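Local coordinates for protein nucleoporin NUP170 (PDB 5HAX) that is a structural nucleoporin that probably forms part of the inner ring scaffold of the nuclear pore complex, at residues E633-F638 with K677-I682; A7-V12 with L672-K677. All coordinates share one frame; numbering follows the deposited sequence.

Interaction 1: E633-F638 with K677-I682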
loop_
_atom_site.group_PDB
_atom_site.type_symbol
_atom_site.label_atom_id
_atom_site.label_comp_id
_atom_site.label_asym_id
_atom_site.label_seq_id
_atom_site.Cartn_x
_atom_site.Cartn_y
_atom_site.Cartn_z
ATOM N N GLU A 633 -7.322 20.159 -16.527
ATOM C CA GLU A 633 -7.043 21.159 -17.554
ATOM C C GLU A 633 -6.167 20.592 -18.664
ATOM O O GLU A 633 -6.390 20.882 -19.845
ATOM C CB GLU A 633 -6.386 22.384 -16.921
ATOM C CG GLU A 633 -7.352 23.259 -16.134
ATOM C CD GLU A 633 -8.386 23.938 -17.021
ATOM O OE1 GLU A 633 -9.368 24.486 -16.479
ATOM O OE2 GLU A 633 -8.220 23.922 -18.259
ATOM N N ARG A 634 -5.158 19.791 -18.311
ATOM C CA ARG A 634 -4.330 19.164 -19.338
ATOM C C ARG A 634 -5.156 18.228 -20.210
ATOM O O ARG A 634 -4.917 18.119 -21.419
ATOM C CB ARG A 634 -3.160 18.414 -18.701
ATOM C CG ARG A 634 -1.929 19.278 -18.466
ATOM C CD ARG A 634 -0.637 18.477 -18.578
ATOM N NE ARG A 634 -0.427 17.942 -19.923
ATOM C CZ ARG A 634 0.733 17.470 -20.373
ATOM N NH1 ARG A 634 0.826 17.001 -21.611
ATOM N NH2 ARG A 634 1.805 17.470 -19.591
ATOM N N LEU A 635 -6.135 17.543 -19.614
ATOM C CA LEU A 635 -7.055 16.730 -20.402
ATOM C C LEU A 635 -7.866 17.601 -21.355
ATOM O O LEU A 635 -8.016 17.279 -22.539
ATOM C CB LEU A 635 -7.977 15.934 -19.475
ATOM C CG LEU A 635 -9.120 15.157 -20.137
ATOM C CD1 LEU A 635 -8.592 14.166 -21.168
ATOM C CD2 LEU A 635 -9.948 14.443 -19.079
ATOM N N ARG A 636 -8.393 18.719 -20.853
ATOM C CA ARG A 636 -9.132 19.646 -21.705
ATOM C C ARG A 636 -8.247 20.191 -22.818
ATOM O O ARG A 636 -8.650 20.232 -23.987
ATOM C CB ARG A 636 -9.698 20.787 -20.861
ATOM C CG ARG A 636 -11.072 20.500 -20.288
ATOM C CD ARG A 636 -11.405 21.419 -19.122
ATOM N NE ARG A 636 -11.155 22.827 -19.420
ATOM C CZ ARG A 636 -11.886 23.562 -20.251
ATOM N NH1 ARG A 636 -11.582 24.837 -20.449
ATOM N NH2 ARG A 636 -12.917 23.026 -20.891
ATOM N N ASN A 637 -7.032 20.619 -22.470
ATOM C CA ASN A 637 -6.098 21.117 -23.473
ATOM C C ASN A 637 -5.832 20.070 -24.547
ATOM O O ASN A 637 -5.683 20.403 -25.728
ATOM C CB ASN A 637 -4.793 21.538 -22.798
ATOM C CG ASN A 637 -3.757 22.032 -23.786
ATOM O OD1 ASN A 637 -4.085 22.686 -24.777
ATOM N ND2 ASN A 637 -2.494 21.713 -23.523
ATOM N N PHE A 638 -5.771 18.795 -24.155
ATOM C CA PHE A 638 -5.521 17.733 -25.125
ATOM C C PHE A 638 -6.684 17.588 -26.097
ATOM O O PHE A 638 -6.473 17.365 -27.296
ATOM C CB PHE A 638 -5.262 16.413 -24.399
ATOM C CG PHE A 638 -5.257 15.217 -25.307
ATOM C CD1 PHE A 638 -4.134 14.902 -26.054
ATOM C CD2 PHE A 638 -6.377 14.408 -25.418
ATOM C CE1 PHE A 638 -4.126 13.804 -26.893
ATOM C CE2 PHE A 638 -6.375 13.310 -26.253
ATOM C CZ PHE A 638 -5.248 13.007 -26.991
ATOM N N LYS A 677 -18.241 19.756 -20.958
ATOM C CA LYS A 677 -18.882 20.776 -20.136
ATOM C C LYS A 677 -18.717 20.481 -18.652
ATOM O O LYS A 677 -18.634 21.410 -17.841
ATOM C CB LYS A 677 -20.364 20.886 -20.494
ATOM C CG LYS A 677 -20.644 21.770 -21.699
ATOM C CD LYS A 677 -20.422 23.239 -21.367
ATOM C CE LYS A 677 -20.591 24.124 -22.589
ATOM N NZ LYS A 677 -20.286 25.547 -22.279
ATOM N N LEU A 678 -18.673 19.201 -18.277
ATOM C CA LEU A 678 -18.416 18.858 -16.885
ATOM C C LEU A 678 -16.981 19.187 -16.499
ATOM O O LEU A 678 -16.719 19.626 -15.374
ATOM C CB LEU A 678 -18.715 17.376 -16.650
ATOM C CG LEU A 678 -18.507 16.853 -15.226
ATOM C CD1 LEU A 678 -19.377 17.609 -14.233
ATOM C CD2 LEU A 678 -18.798 15.362 -15.169
ATOM N N MET A 679 -16.038 18.998 -17.426
ATOM C CA MET A 679 -14.638 19.297 -17.140
ATOM C C MET A 679 -14.446 20.773 -16.817
ATOM O O MET A 679 -13.817 21.123 -15.812
ATOM C CB MET A 679 -13.763 18.891 -18.325
ATOM C CG MET A 679 -13.646 17.393 -18.530
ATOM S SD MET A 679 -12.658 16.989 -19.980
ATOM C CE MET A 679 -13.643 15.683 -20.706
ATOM N N GLU A 680 -14.974 21.660 -17.665
ATOM C CA GLU A 680 -14.842 23.088 -17.396
ATOM C C GLU A 680 -15.574 23.467 -16.117
ATOM O O GLU A 680 -15.105 24.316 -15.351
ATOM C CB GLU A 680 -15.354 23.907 -18.584
ATOM C CG GLU A 680 -16.846 23.796 -18.849
ATOM C CD GLU A 680 -17.311 24.729 -19.953
ATOM O OE1 GLU A 680 -16.593 24.860 -20.968
ATOM O OE2 GLU A 680 -18.390 25.338 -19.803
ATOM N N SER A 681 -16.722 22.835 -15.859
ATOM C CA SER A 681 -17.434 23.071 -14.607
ATOM C C SER A 681 -16.618 22.593 -13.411
ATOM O O SER A 681 -16.626 23.232 -12.352
ATOM C CB SER A 681 -18.794 22.375 -14.642
ATOM O OG SER A 681 -19.504 22.588 -13.435
ATOM N N ILE A 682 -15.910 21.470 -13.560
ATOM C CA ILE A 682 -15.044 20.985 -12.485
ATOM C C ILE A 682 -13.948 22.002 -12.195
ATOM O O ILE A 682 -13.662 22.320 -11.034
ATOM C CB ILE A 682 -14.452 19.610 -12.852
ATOM C CG1 ILE A 682 -15.522 18.520 -12.745
ATOM C CG2 ILE A 682 -13.279 19.257 -11.934
ATOM C CD1 ILE A 682 -15.160 17.242 -13.478
#
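Arg636 lays the aliphatic part of its side chain over Met679, the two running past each other in opposite directions with CD of Arg636 3.5 Å from CB of Met679. Helices 622-640 and 663-694 pack roughly antiparallel in the alpha-helical region that follows the beta-propeller; their local axes come within 10.1 Å at 143°. Arginine suits this border, since its methylenes cover a buried residue while the charged end lies at the partly exposed side. A bend at chi3 (49°) turns the guanidinium over Glu680, whose CB sits above one face, offset from the group's centre. At the guanidinium edge, Glu633 OE2 takes a weak hydrogen bond from Arg636 NE (3.3 Å, 165°), part of a salt bridge within the helix. Cutting Arg636 back to an alanine would probably open a gap over the Met679 CB and leave the Glu633 carboxylate without its arginine mate. Deeper in, Leu635 and Met679 meet at about a right angle, CD2 of Leu635 3.8 Å from SD of Met679, and both touch Leu591 of helix 586-599. Glu680 OE1 lies 4.1 Å from Arg636 NH2, well out of the guanidinium plane, while its OE2 pairs with Lys677 NZ at 3.1 Å.

Interaction 2: A7-V12 with L672-K677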
loop_
_atom_site.group_PDB
_atom_site.type_symbol
_atom_site.label_atom_id
_atom_site.label_comp_id
_atom_site.label_asym_id
_atom_site.label_seq_id
_atom_site.Cartn_x
_atom_site.Cartn_y
_atom_site.Cartn_z
ATOM N N ALA A 7 -25.394 17.510 -15.904
ATOM C CA ALA A 7 -26.118 16.522 -15.113
ATOM C C ALA A 7 -26.089 15.152 -15.775
ATOM O O ALA A 7 -26.057 14.129 -15.080
ATOM C CB ALA A 7 -27.559 16.978 -14.895
ATOM N N LYS A 8 -26.104 15.108 -17.109
ATOM C CA LYS A 8 -25.961 13.838 -17.813
ATOM C C LYS A 8 -24.576 13.247 -17.588
ATOM O O LYS A 8 -24.437 12.054 -17.292
ATOM C CB LYS A 8 -26.213 14.035 -19.308
ATOM C CG LYS A 8 -27.529 13.467 -19.816
ATOM C CD LYS A 8 -27.502 13.335 -21.334
ATOM C CE LYS A 8 -28.756 12.663 -21.871
ATOM N NZ LYS A 8 -29.906 13.604 -21.969
ATOM N N ALA A 9 -23.538 14.075 -17.726
ATOM C CA ALA A 9 -22.173 13.602 -17.530
ATOM C C ALA A 9 -21.938 13.180 -16.086
ATOM O O ALA A 9 -21.228 12.201 -15.830
ATOM C CB ALA A 9 -21.184 14.691 -17.941
ATOM N N ALA A 10 -22.525 13.906 -15.130
ATOM C CA ALA A 10 -22.411 13.513 -13.730
ATOM C C ALA A 10 -23.002 12.132 -13.495
ATOM O O ALA A 10 -22.513 11.383 -12.643
ATOM C CB ALA A 10 -23.101 14.544 -12.837
ATOM N N GLN A 11 -24.052 11.780 -14.240
ATOM C CA GLN A 11 -24.614 10.438 -14.148
ATOM C C GLN A 11 -23.597 9.390 -14.580
ATOM O O GLN A 11 -23.500 8.318 -13.970
ATOM C CB GLN A 11 -25.873 10.345 -15.008
ATOM C CG GLN A 11 -27.069 9.730 -14.309
ATOM C CD GLN A 11 -28.283 9.644 -15.214
ATOM O OE1 GLN A 11 -28.530 10.537 -16.025
ATOM N NE2 GLN A 11 -29.040 8.562 -15.088
ATOM N N VAL A 12 -22.830 9.684 -15.633
ATOM C CA VAL A 12 -21.795 8.760 -16.091
ATOM C C VAL A 12 -20.709 8.614 -15.032
ATOM O O VAL A 12 -20.188 7.516 -14.804
ATOM C CB VAL A 12 -21.210 9.240 -17.434
ATOM C CG1 VAL A 12 -20.078 8.324 -17.889
ATOM C CG2 VAL A 12 -22.302 9.317 -18.491
ATOM N N LEU A 672 -19.893 13.211 -25.618
ATOM C CA LEU A 672 -18.580 13.835 -25.497
ATOM C C LEU A 672 -18.704 15.306 -25.126
ATOM O O LEU A 672 -17.910 15.823 -24.332
ATOM C CB LEU A 672 -17.803 13.671 -26.803
ATOM C CG LEU A 672 -17.412 12.235 -27.164
ATOM C CD1 LEU A 672 -16.874 12.168 -28.584
ATOM C CD2 LEU A 672 -16.389 11.686 -26.182
ATOM N N HIS A 673 -19.698 15.997 -25.689
ATOM C CA HIS A 673 -19.911 17.399 -25.349
ATOM C C HIS A 673 -20.247 17.562 -23.874
ATOM O O HIS A 673 -19.736 18.472 -23.210
ATOM C CB HIS A 673 -21.028 17.986 -26.209
ATOM C CG HIS A 673 -21.574 19.275 -25.679
ATOM N ND1 HIS A 673 -20.974 20.493 -25.918
ATOM C CD2 HIS A 673 -22.657 19.534 -24.909
ATOM C CE1 HIS A 673 -21.667 21.447 -25.323
ATOM N NE2 HIS A 673 -22.693 20.892 -24.703
ATOM N N ALA A 674 -21.113 16.695 -23.345
ATOM C CA ALA A 674 -21.496 16.792 -21.941
ATOM C C ALA A 674 -20.294 16.593 -21.026
ATOM O O ALA A 674 -20.154 17.290 -20.014
ATOM C CB ALA A 674 -22.586 15.769 -21.627
ATOM N N LEU A 675 -19.414 15.647 -21.365
ATOM C CA LEU A 675 -18.223 15.423 -20.552
ATOM C C LEU A 675 -17.327 16.654 -20.536
ATOM O O LEU A 675 -16.796 17.030 -19.485
ATOM C CB LEU A 675 -17.446 14.213 -21.073
ATOM C CG LEU A 675 -18.064 12.833 -20.843
ATOM C CD1 LEU A 675 -17.204 11.761 -21.495
ATOM C CD2 LEU A 675 -18.231 12.550 -19.355
ATOM N N GLN A 676 -17.147 17.297 -21.691
ATOM C CA GLN A 676 -16.303 18.485 -21.751
ATOM C C GLN A 676 -16.910 19.643 -20.971
ATOM O O GLN A 676 -16.175 20.439 -20.374
ATOM C CB GLN A 676 -16.065 18.880 -23.208
ATOM C CG GLN A 676 -15.177 17.901 -23.961
ATOM C CD GLN A 676 -14.948 18.304 -25.404
ATOM O OE1 GLN A 676 -13.937 18.925 -25.733
ATOM N NE2 GLN A 676 -15.884 17.945 -26.274
ATOM N N LYS A 677 -18.241 19.756 -20.958
ATOM C CA LYS A 677 -18.882 20.776 -20.136
ATOM C C LYS A 677 -18.717 20.481 -18.652
ATOM O O LYS A 677 -18.634 21.410 -17.841
ATOM C CB LYS A 677 -20.364 20.886 -20.494
ATOM C CG LYS A 677 -20.644 21.770 -21.699
ATOM C CD LYS A 677 -20.422 23.239 -21.367
ATOM C CE LYS A 677 -20.591 24.124 -22.589
ATOM N NZ LYS A 677 -20.286 25.547 -22.279
#
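Ala9 directs its methyl group at the backbone of helix 663-694, where CB comes 3.5 Å from the carbonyl oxygen of Ala674. The same methyl lies 4.1 Å from CB of Ala674 and 3.9 Å from CD2 of Leu675. Small residues on both helices permit this closeness: CA of Ala9 and CA of Leu675 are 5.3 Å apart, a distance at which longer side chains pointing straight across would be hard to fit. Leu675 contributes from the flank. Its CG stands anti to its own carbonyl carbon (chi1 -71°), and from there the branch ending in CD2 reaches the Ala9 methyl. No hydrogen bond crosses; the segments meet by van der Waals packing, of methyls on one another and on the backbone.

Further out, Leu675 rests on His588 and Leu591 of helix 586-599, and Val12 touches Ala592 of that helix, which therefore borders both partners. Pro5, at the start of helix 5-20, adds a contact with Ala674, and Ala10 packs on Trp603. The N-terminal helix, ahead of the propeller in sequence, thus docks onto helices that come after it, a close alanine-mediated contact consistent with the alpha-solenoid packing expected of this nucleoporin family, with helix 5-20 added to its side.

Both contacts use helix 663-694, sharing Lys677, and their centres lie 11 Å apart. Interaction 2 is buried and has no charged groups in contact, joining residues more than 650 positions apart in sequence through a methyl against backbone and apolar side chains. Interaction 1 is partly buried: a hydrophobic half grades into a charged, partly exposed side, and it joins two helices that are close neighbours in the chain. Leu678, from the segment 677-682 used by interaction 1, packs its CD2 3.7 Å from Ala9 CB of interaction 2, so the two contacts touch. Helix 586-599 packs beside both, with Leu591 touching Leu635 and Met679 in one and Leu675 in the other.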